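Hyaluronidase (Thermobaculum terrenum, PDB 5DIY) probably removes N-acetylglucosamine from O-GlcNAc-modified proteins, acting as a bacterial hexosaminidase of glycoside hydrolase family 84. Local coordinates at residues N77-L88 and V111-V121; N170-R178 and H206-L214. One frame throughout, in Å; residues are numbered along the deposited sequence.

Interaction 1. Residues N77-L88 and V111-V121; sequences NFTFAISPGLSL and VHSIGIFFDNV. Unlike the reference sequence in segment 111-121: Asn120 (reference Asp). With NAG (2-acetamido-2-deoxy-beta-D-glucopyranose), chain E.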
loop_
_atom_site.group_PDB
_atom_site.type_symbol
_atom_site.label_atom_id
_atom_site.label_comp_id
_atom_site.label_asym_id
_atom_site.label_seq_id
_atom_site.Cartn_x
_atom_site.Cartn_y
_atom_site.Cartn_z
ATOM N N ASN C 77 -16.144 10.937 12.167
ATOM C CA ASN C 77 -15.974 12.341 11.792
ATOM C C ASN C 77 -15.568 12.395 10.322
ATOM O O ASN C 77 -14.533 11.837 9.950
ATOM C CB ASN C 77 -14.914 13.015 12.671
ATOM C CG ASN C 77 -14.842 14.531 12.470
ATOM O OD1 ASN C 77 -15.834 15.187 12.138
ATOM N ND2 ASN C 77 -13.662 15.094 12.687
ATOM N N PHE C 78 -16.396 13.032 9.492
ATOM C CA PHE C 78 -16.114 13.192 8.066
ATOM C C PHE C 78 -15.316 14.477 7.857
ATOM O O PHE C 78 -15.765 15.557 8.253
ATOM C CB PHE C 78 -17.423 13.256 7.278
ATOM C CG PHE C 78 -17.253 13.300 5.777
ATOM C CD1 PHE C 78 -16.879 14.478 5.126
ATOM C CD2 PHE C 78 -17.528 12.174 4.999
ATOM C CE1 PHE C 78 -16.749 14.518 3.748
ATOM C CE2 PHE C 78 -17.399 12.212 3.619
ATOM C CZ PHE C 78 -17.013 13.385 2.991
ATOM N N THR C 79 -14.154 14.353 7.219
ATOM C CA THR C 79 -13.335 15.496 6.827
ATOM C C THR C 79 -13.311 15.601 5.309
ATOM O O THR C 79 -13.002 14.630 4.620
ATOM C CB THR C 79 -11.897 15.351 7.360
ATOM O OG1 THR C 79 -11.917 15.360 8.791
ATOM C CG2 THR C 79 -10.981 16.484 6.865
ATOM N N PHE C 80 -13.645 16.783 4.798
ATOM C CA PHE C 80 -13.513 17.085 3.384
ATOM C C PHE C 80 -12.146 17.707 3.184
ATOM O O PHE C 80 -11.831 18.710 3.831
ATOM C CB PHE C 80 -14.596 18.060 2.910
ATOM C CG PHE C 80 -14.410 18.508 1.486
ATOM C CD1 PHE C 80 -14.783 17.684 0.434
ATOM C CD2 PHE C 80 -13.819 19.733 1.199
ATOM C CE1 PHE C 80 -14.585 18.080 -0.882
ATOM C CE2 PHE C 80 -13.623 20.137 -0.112
ATOM C CZ PHE C 80 -14.007 19.313 -1.154
ATOM N N ALA C 81 -11.338 17.134 2.295
ATOM C CA ALA C 81 -10.045 17.722 1.954
ATOM C C ALA C 81 -10.033 18.326 0.553
ATOM O O ALA C 81 -10.770 17.891 -0.334
ATOM C CB ALA C 81 -8.929 16.705 2.101
ATOM N N ILE C 82 -9.175 19.328 0.384
ATOM C CA ILE C 82 -8.961 20.029 -0.877
ATOM C C ILE C 82 -7.438 20.177 -1.064
ATOM O O ILE C 82 -6.701 20.308 -0.084
ATOM C CB ILE C 82 -9.710 21.398 -0.876
ATOM C CG1 ILE C 82 -9.711 22.055 -2.263
ATOM C CG2 ILE C 82 -9.168 22.356 0.181
ATOM C CD1 ILE C 82 -10.737 21.465 -3.208
ATOM N N SER C 83 -6.980 20.120 -2.315
ATOM C CA SER C 83 -5.563 20.194 -2.656
ATOM C C SER C 83 -5.357 21.267 -3.729
ATOM O O SER C 83 -5.430 20.967 -4.923
ATOM C CB SER C 83 -5.069 18.834 -3.151
ATOM O OG SER C 83 -5.273 17.844 -2.161
ATOM N N PRO C 84 -5.125 22.531 -3.306
ATOM C CA PRO C 84 -5.031 23.666 -4.221
ATOM C C PRO C 84 -3.617 24.054 -4.671
ATOM O O PRO C 84 -3.471 24.984 -5.473
ATOM C CB PRO C 84 -5.624 24.799 -3.383
ATOM C CG PRO C 84 -5.137 24.493 -2.009
ATOM C CD PRO C 84 -5.107 22.987 -1.899
ATOM N N GLY C 85 -2.600 23.333 -4.196
ATOM C CA GLY C 85 -1.212 23.771 -4.301
ATOM C C GLY C 85 -0.550 23.739 -5.670
ATOM O O GLY C 85 0.550 24.273 -5.815
ATOM N N LEU C 86 -1.183 23.120 -6.664
ATOM C CA LEU C 86 -0.632 23.120 -8.026
ATOM C C LEU C 86 -0.768 24.483 -8.694
ATOM O O LEU C 86 0.075 24.844 -9.509
ATOM C CB LEU C 86 -1.297 22.056 -8.911
ATOM C CG LEU C 86 -1.175 20.597 -8.479
ATOM C CD1 LEU C 86 -2.071 19.720 -9.341
ATOM C CD2 LEU C 86 0.271 20.134 -8.556
ATOM N N SER C 87 -1.829 25.220 -8.363
ATOM C CA SER C 87 -2.107 26.530 -8.982
ATOM C C SER C 87 -2.496 27.672 -8.023
ATOM O O SER C 87 -2.777 28.772 -8.487
ATOM C CB SER C 87 -3.199 26.357 -10.040
ATOM O OG SER C 87 -4.392 25.863 -9.455
ATOM N N LEU C 88 -2.490 27.445 -6.709
ATOM C CA LEU C 88 -2.914 28.478 -5.754
ATOM C C LEU C 88 -1.963 29.669 -5.753
ATOM O O LEU C 88 -0.749 29.495 -5.694
ATOM C CB LEU C 88 -3.002 27.914 -4.327
ATOM C CG LEU C 88 -3.247 28.873 -3.151
ATOM C CD1 LEU C 88 -4.565 29.607 -3.322
ATOM C CD2 LEU C 88 -3.233 28.117 -1.831
ATOM N N VAL C 111 -20.087 19.523 8.245
ATOM C CA VAL C 111 -18.657 19.216 8.295
ATOM C C VAL C 111 -17.920 20.413 8.905
ATOM O O VAL C 111 -17.975 21.522 8.367
ATOM C CB VAL C 111 -18.084 18.893 6.892
ATOM C CG1 VAL C 111 -16.568 18.727 6.933
ATOM C CG2 VAL C 111 -18.744 17.642 6.323
ATOM N N HIS C 112 -17.251 20.173 10.032
ATOM C CA HIS C 112 -16.408 21.183 10.702
ATOM C C HIS C 112 -14.904 20.934 10.519
ATOM O O HIS C 112 -14.100 21.813 10.847
ATOM C CB HIS C 112 -16.739 21.258 12.199
ATOM C CG HIS C 112 -16.458 19.993 12.950
ATOM N ND1 HIS C 112 -15.246 19.741 13.555
ATOM C CD2 HIS C 112 -17.229 18.904 13.179
ATOM C CE1 HIS C 112 -15.283 18.551 14.130
ATOM N NE2 HIS C 112 -16.476 18.022 13.916
ATOM N N SER C 113 -14.528 19.748 10.019
ATOM C CA SER C 113 -13.126 19.394 9.772
ATOM C C SER C 113 -12.812 19.474 8.280
ATOM O O SER C 113 -13.476 18.840 7.453
ATOM C CB SER C 113 -12.814 17.994 10.298
ATOM O OG SER C 113 -11.448 17.675 10.078
ATOM N N ILE C 114 -11.798 20.266 7.947
ATOM C CA ILE C 114 -11.426 20.526 6.569
ATOM C C ILE C 114 -9.958 20.173 6.399
ATOM O O ILE C 114 -9.124 20.572 7.210
ATOM C CB ILE C 114 -11.673 22.009 6.191
ATOM C CG1 ILE C 114 -13.161 22.385 6.352
ATOM C CG2 ILE C 114 -11.187 22.308 4.772
ATOM C CD1 ILE C 114 -14.112 21.740 5.359
ATOM N N GLY C 115 -9.655 19.412 5.349
ATOM C CA GLY C 115 -8.278 19.087 4.973
ATOM C C GLY C 115 -7.781 20.036 3.897
ATOM O O GLY C 115 -8.472 20.259 2.908
ATOM N N ILE C 116 -6.595 20.611 4.082
ATOM C CA ILE C 116 -5.973 21.438 3.035
ATOM C C ILE C 116 -4.560 20.904 2.796
ATOM O O ILE C 116 -3.660 21.124 3.616
ATOM C CB ILE C 116 -5.972 22.948 3.385
ATOM C CG1 ILE C 116 -7.391 23.406 3.763
ATOM C CG2 ILE C 116 -5.461 23.767 2.203
ATOM C CD1 ILE C 116 -7.516 24.875 4.101
ATOM N N PHE C 117 -4.368 20.206 1.674
ATOM C CA PHE C 117 -3.128 19.446 1.441
ATOM C C PHE C 117 -2.233 20.096 0.403
ATOM O O PHE C 117 -2.727 20.629 -0.589
ATOM C CB PHE C 117 -3.432 18.000 1.029
ATOM C CG PHE C 117 -4.302 17.232 2.004
ATOM C CD1 PHE C 117 -4.387 17.571 3.358
ATOM C CD2 PHE C 117 -5.006 16.122 1.563
ATOM C CE1 PHE C 117 -5.182 16.845 4.223
ATOM C CE2 PHE C 117 -5.799 15.390 2.426
ATOM C CZ PHE C 117 -5.891 15.751 3.755
ATOM N N PHE C 118 -0.919 20.046 0.654
ATOM C CA PHE C 118 0.106 20.603 -0.237
ATOM C C PHE C 118 1.184 19.566 -0.585
ATOM O O PHE C 118 2.320 19.923 -0.910
ATOM C CB PHE C 118 0.741 21.839 0.412
ATOM C CG PHE C 118 -0.250 22.914 0.747
ATOM C CD1 PHE C 118 -0.658 23.823 -0.220
ATOM C CD2 PHE C 118 -0.808 22.995 2.014
ATOM C CE1 PHE C 118 -1.596 24.803 0.073
ATOM C CE2 PHE C 118 -1.741 23.974 2.317
ATOM C CZ PHE C 118 -2.136 24.882 1.346
ATOM N N ASP C 119 0.829 18.284 -0.514
ATOM C CA ASP C 119 1.721 17.210 -0.959
ATOM C C ASP C 119 1.823 17.172 -2.482
ATOM O O ASP C 119 0.859 17.477 -3.177
ATOM C CB ASP C 119 1.249 15.846 -0.443
ATOM C CG ASP C 119 -0.176 15.509 -0.868
ATOM O OD1 ASP C 119 -1.090 16.295 -0.552
ATOM O OD2 ASP C 119 -0.374 14.454 -1.498
ATOM N N ASN C 120 2.996 16.788 -2.984
ATOM C CA ASN C 120 3.240 16.618 -4.418
ATOM C C ASN C 120 2.901 17.869 -5.231
ATOM O O ASN C 120 2.064 17.848 -6.138
ATOM C CB ASN C 120 2.493 15.387 -4.947
ATOM C CG ASN C 120 2.837 14.117 -4.184
ATOM O OD1 ASN C 120 3.837 14.054 -3.464
ATOM N ND2 ASN C 120 1.998 13.098 -4.329
ATOM N N VAL C 121 3.557 18.960 -4.844
ATOM C CA VAL C 121 3.539 20.232 -5.566
ATOM C C VAL C 121 4.999 20.684 -5.677
ATOM O O VAL C 121 5.865 20.103 -5.011
ATOM C CB VAL C 121 2.673 21.301 -4.846
ATOM C CG1 VAL C 121 1.249 20.790 -4.662
ATOM C CG2 VAL C 121 3.281 21.725 -3.508
HETATM C C1 NAG E . 2.113 10.187 -2.027
HETATM C C2 NAG E . 0.726 10.837 -1.852
HETATM C C3 NAG E . -0.428 9.837 -1.736
HETATM C C4 NAG E . -0.065 8.525 -2.411
HETATM C C5 NAG E . 1.131 7.925 -1.689
HETATM C C6 NAG E . 1.594 6.593 -2.298
HETATM C C7 NAG E . 0.982 11.484 0.523
HETATM C C8 NAG E . 0.895 12.636 1.485
HETATM N N2 NAG E . 0.718 11.791 -0.748
HETATM O O3 NAG E . -1.597 10.405 -2.335
HETATM O O4 NAG E . -1.151 7.604 -2.317
HETATM O O5 NAG E . 2.231 8.833 -1.575
HETATM O O6 NAG E . 1.848 6.703 -3.701
HETATM O O7 NAG E . 1.283 10.357 0.894
HETATM O O HOH W 1 -16.402 17.378 10.335
HETATM O O HOH W 2 -3.086 16.254 -2.498
HETATM O O HOH W 3 -2.016 20.766 -3.294
#
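Neighbouring strands of a TIM barrel, 77-82 and 113-117, illustrate parallel pairing where Phe80 and Ile82 meet Gly115 and Phe117. Phe80 O accepts Gly115 N at 2.7 Å, Gly115 O accepts Ile82 N, and Ile82 O takes Phe117 N in a bond that is nearly straight at hydrogen (168°). The strands close in most at Ala81 and Gly115, whose CA atoms lie 3.8 Å apart; a side chain on the glycine would run into the Ala81 methyl. That methyl instead meets the Phe117 ring, with Ala81 CB 3.4 Å from Phe117 CE2; the ring is brought there by a chi1 of -56°, which sets CG opposite the carbonyl carbon. On this same face of the sheet the hydroxyls Thr79 OG1 and Ser113 OG are hydrogen-bonded at 2.7 Å. The two strands belong to one beta-alpha-beta unit, and its connecting helix 93-108 packs on the other face over Ile82 and over Phe80, which stacks on Phe106; Ile82 CG2 lies against Ile116 CG1, and Ile116 in turn touches helix 137-153. At the start of the pair, one water donates to Asn77 OD1 and Phe78 O and accepts from Ser113 N. Beyond the strands, another water joins Ser83 OG to Asp119 OD1. Asp119 OD2 accepts N2 of the N-acetylglucosamine at 3.0 Å (166° at hydrogen) and also forms a salt bridge with Lys43. Asn120, engineered in place of an aspartate predicted to be the proton donor, places ND2 3.6 Å from the sugar's C2, while its OD1 is hydrogen-bonded to Tyr168. Alongside, Val121 CG1 packs on the backbone of Gly85, 3.6 Å from its C atom.

Interaction 2. Residues N170-R178 and H206-L214; sequences NDPNLEYLR and HMQEVQKSL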
loop_
_atom_site.group_PDB
_atom_site.type_symbol
_atom_site.label_atom_id
_atom_site.label_comp_id
_atom_site.label_asym_id
_atom_site.label_seq_id
_atom_site.Cartn_x
_atom_site.Cartn_y
_atom_site.Cartn_z
ATOM N N ASN C 170 10.698 11.793 5.636
ATOM C CA ASN C 170 12.164 11.780 5.623
ATOM C C ASN C 170 12.778 12.677 6.713
ATOM O O ASN C 170 12.812 12.256 7.865
ATOM C CB ASN C 170 12.711 12.031 4.195
ATOM C CG ASN C 170 14.178 11.672 4.040
ATOM O OD1 ASN C 170 14.796 11.075 4.919
ATOM N ND2 ASN C 170 14.742 12.036 2.901
ATOM N N ASP C 171 13.231 13.891 6.384
ATOM C CA ASP C 171 14.017 14.702 7.323
ATOM C C ASP C 171 13.084 15.546 8.207
ATOM O O ASP C 171 12.511 16.529 7.727
ATOM C CB ASP C 171 15.003 15.596 6.548
ATOM C CG ASP C 171 15.978 16.362 7.455
ATOM O OD1 ASP C 171 15.833 16.363 8.700
ATOM O OD2 ASP C 171 16.911 16.974 6.895
ATOM N N PRO C 172 12.947 15.182 9.503
ATOM C CA PRO C 172 12.052 15.942 10.380
ATOM C C PRO C 172 12.613 17.301 10.834
ATOM O O PRO C 172 11.855 18.109 11.373
ATOM C CB PRO C 172 11.892 15.016 11.583
ATOM C CG PRO C 172 13.210 14.334 11.685
ATOM C CD PRO C 172 13.712 14.179 10.272
ATOM N N ASN C 173 13.908 17.551 10.617
ATOM C CA ASN C 173 14.543 18.813 11.020
ATOM C C ASN C 173 14.742 19.807 9.880
ATOM O O ASN C 173 15.487 20.771 10.024
ATOM C CB ASN C 173 15.871 18.514 11.733
ATOM C CG ASN C 173 15.665 17.785 13.046
ATOM O OD1 ASN C 173 16.251 16.734 13.286
ATOM N ND2 ASN C 173 14.810 18.333 13.897
ATOM N N LEU C 174 14.037 19.601 8.767
ATOM C CA LEU C 174 14.133 20.486 7.608
ATOM C C LEU C 174 13.630 21.885 7.969
ATOM O O LEU C 174 12.689 22.025 8.755
ATOM C CB LEU C 174 13.314 19.912 6.448
ATOM C CG LEU C 174 13.537 20.482 5.048
ATOM C CD1 LEU C 174 14.879 20.026 4.489
ATOM C CD2 LEU C 174 12.403 20.058 4.128
ATOM N N GLU C 175 14.270 22.908 7.403
ATOM C CA GLU C 175 13.951 24.310 7.702
ATOM C C GLU C 175 12.476 24.636 7.457
ATOM O O GLU C 175 11.827 25.272 8.293
ATOM C CB GLU C 175 14.844 25.244 6.872
ATOM C CG GLU C 175 14.610 26.732 7.104
ATOM C CD GLU C 175 15.582 27.604 6.328
ATOM O OE1 GLU C 175 16.757 27.687 6.737
ATOM O OE2 GLU C 175 15.170 28.211 5.314
ATOM N N TYR C 176 11.969 24.208 6.302
ATOM C CA TYR C 176 10.549 24.304 5.966
ATOM C C TYR C 176 9.638 23.848 7.132
ATOM O O TYR C 176 8.703 24.555 7.504
ATOM C CB TYR C 176 10.274 23.493 4.680
ATOM C CG TYR C 176 8.816 23.243 4.379
ATOM C CD1 TYR C 176 8.136 22.190 4.995
ATOM C CD2 TYR C 176 8.115 24.034 3.468
ATOM C CE1 TYR C 176 6.801 21.951 4.732
ATOM C CE2 TYR C 176 6.775 23.792 3.193
ATOM C CZ TYR C 176 6.124 22.749 3.835
ATOM O OH TYR C 176 4.796 22.489 3.593
ATOM N N LEU C 177 9.923 22.675 7.695
ATOM C CA LEU C 177 9.139 22.120 8.812
ATOM C C LEU C 177 9.234 22.959 10.092
ATOM O O LEU C 177 8.243 23.106 10.817
ATOM C CB LEU C 177 9.581 20.692 9.123
ATOM C CG LEU C 177 9.291 19.652 8.039
ATOM C CD1 LEU C 177 10.034 18.358 8.332
ATOM C CD2 LEU C 177 7.789 19.412 7.915
ATOM N N ARG C 178 10.428 23.486 10.368
ATOM C CA ARG C 178 10.647 24.376 11.520
ATOM C C ARG C 178 9.901 25.705 11.364
ATOM O O ARG C 178 9.322 26.207 12.329
ATOM C CB ARG C 178 12.145 24.613 11.748
ATOM C CG ARG C 178 12.836 23.532 12.585
ATOM C CD ARG C 178 14.247 23.201 12.093
ATOM N NE ARG C 178 14.994 24.395 11.677
ATOM C CZ ARG C 178 16.029 24.416 10.830
ATOM N NH1 ARG C 178 16.513 23.303 10.274
ATOM N NH2 ARG C 178 16.596 25.583 10.535
ATOM N N HIS C 206 11.580 8.875 16.081
ATOM C CA HIS C 206 11.354 9.633 14.856
ATOM C C HIS C 206 10.236 10.655 15.037
ATOM O O HIS C 206 10.408 11.824 14.690
ATOM C CB HIS C 206 11.033 8.703 13.676
ATOM C CG HIS C 206 10.914 9.417 12.368
ATOM N ND1 HIS C 206 11.976 10.078 11.794
ATOM C CD2 HIS C 206 9.867 9.583 11.524
ATOM C CE1 HIS C 206 11.591 10.621 10.654
ATOM N NE2 HIS C 206 10.316 10.333 10.466
ATOM N N MET C 207 9.105 10.221 15.589
ATOM C CA MET C 207 7.955 11.121 15.771
ATOM C C MET C 207 8.179 12.176 16.866
ATOM O O MET C 207 7.555 13.235 16.823
ATOM C CB MET C 207 6.662 10.334 15.996
ATOM C CG MET C 207 6.297 9.394 14.846
ATOM S SD MET C 207 6.310 10.128 13.191
ATOM C CE MET C 207 5.055 11.392 13.403
ATOM N N GLN C 208 9.060 11.879 17.826
ATOM C CA GLN C 208 9.569 12.877 18.787
ATOM C C GLN C 208 10.238 14.043 18.077
ATOM O O GLN C 208 9.964 15.202 18.389
ATOM C CB GLN C 208 10.598 12.266 19.753
ATOM C CG GLN C 208 10.021 11.634 21.007
ATOM C CD GLN C 208 11.092 11.056 21.927
ATOM O OE1 GLN C 208 12.275 10.993 21.575
ATOM N NE2 GLN C 208 10.679 10.632 23.116
ATOM N N GLU C 209 11.119 13.727 17.130
ATOM C CA GLU C 209 11.812 14.754 16.351
ATOM C C GLU C 209 10.827 15.592 15.556
ATOM O O GLU C 209 10.893 16.817 15.587
ATOM C CB GLU C 209 12.834 14.139 15.401
ATOM C CG GLU C 209 14.032 13.520 16.090
ATOM C CD GLU C 209 14.959 12.845 15.101
ATOM O OE1 GLU C 209 14.653 11.708 14.675
ATOM O OE2 GLU C 209 15.987 13.455 14.740
ATOM N N VAL C 210 9.898 14.924 14.871
ATOM C CA VAL C 210 8.858 15.614 14.099
ATOM C C VAL C 210 8.065 16.564 15.008
ATOM O O VAL C 210 7.828 17.720 14.647
ATOM C CB VAL C 210 7.880 14.634 13.398
ATOM C CG1 VAL C 210 6.743 15.396 12.709
ATOM C CG2 VAL C 210 8.603 13.775 12.363
ATOM N N GLN C 211 7.668 16.060 16.175
ATOM C CA GLN C 211 6.919 16.834 17.162
ATOM C C GLN C 211 7.644 18.121 17.575
ATOM O O GLN C 211 7.004 19.154 17.722
ATOM C CB GLN C 211 6.594 15.968 18.396
ATOM C CG GLN C 211 6.105 16.736 19.621
ATOM C CD GLN C 211 5.568 15.837 20.724
ATOM O OE1 GLN C 211 5.838 14.637 20.755
ATOM N NE2 GLN C 211 4.808 16.423 21.640
ATOM N N LYS C 212 8.966 18.049 17.744
ATOM C CA LYS C 212 9.772 19.218 18.123
ATOM C C LYS C 212 9.754 20.290 17.042
ATOM O O LYS C 212 9.490 21.451 17.335
ATOM C CB LYS C 212 11.222 18.826 18.435
ATOM C CG LYS C 212 11.387 17.980 19.688
ATOM N N SER C 213 10.013 19.893 15.796
ATOM C CA SER C 213 10.011 20.837 14.670
ATOM C C SER C 213 8.643 21.467 14.439
ATOM O O SER C 213 8.545 22.668 14.193
ATOM C CB SER C 213 10.491 20.162 13.386
ATOM O OG SER C 213 11.801 19.657 13.543
ATOM N N LEU C 214 7.585 20.664 14.537
ATOM C CA LEU C 214 6.223 21.171 14.324
ATOM C C LEU C 214 5.657 21.930 15.530
ATOM O O LEU C 214 4.642 22.613 15.401
ATOM C CB LEU C 214 5.279 20.025 13.936
ATOM C CG LEU C 214 5.566 19.324 12.604
ATOM C CD1 LEU C 214 4.598 18.171 12.408
ATOM C CD2 LEU C 214 5.494 20.290 11.429
HETATM O O HOH W 4 9.471 25.059 14.929
#
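Ser213 and Pro172 show how one serine can join a helix to the turn that leads into its neighbour. Followed outward, Ser213 CB comes 3.2 Å from Pro172 O and also lies near Arg178 CG. At the tip, OG sits beside its own backbone N (chi1 -59°) and donates to Pro172 O at 2.7 Å, tilted 30° from the carbonyl plane. The same OG accepts a weak hydrogen bond from Asn173 ND2 at 3.3 Å. One helical turn back, the proline ring lies on the helix: Pro172 CB meets Val210 CG2 at 3.6 Å and Pro172 CG meets Glu209 CB at 3.7 Å. Asn170 O approaches the edge of the His206 ring, near its plane. The turn is shaped from within as an Asx turn, with Asp171 OD1 accepting Asn173 N. Arg178 NH1 holds Asn173 O at 2.7 Å, the oxygen lying in the guanidinium plane. Here helix 204-214 of the barrel's outer layer is joined to the start of helix 175-183, where a water donates to both Arg178 O and Ser213 O. Putting an alanine at Ser213 would probably leave Pro172 O without this donor and Asn173 ND2 without its weak acceptor. No salt bridge joins the modelled atoms of the two segments, and Asp171 and Glu209 carry like charges, so the contact probably rests on neutral hydrogen bonds and apolar packing.

Overall arrangement
Read from the N terminus, the two contacts come in series, neither enclosing nor crossing the other. Interaction 1 closes first, across the 22 residues that carry helix 93-108, and ties the third barrel strand to the fourth. The chain then runs through helix 137-153 and strand 160-164 before interaction 2 begins; that contact closes over 27 residues, among them strand 189-192, and joins two successive outer helices. The centres of interaction 1 and interaction 2 are about 21 Å apart and the nearest atoms of the two interactions about 5 Å, without touching. Thr166 bridges the gap: its OG1 bonds to Phe118 O of interaction 1, its backbone N to Tyr176 OH of segment 170-178.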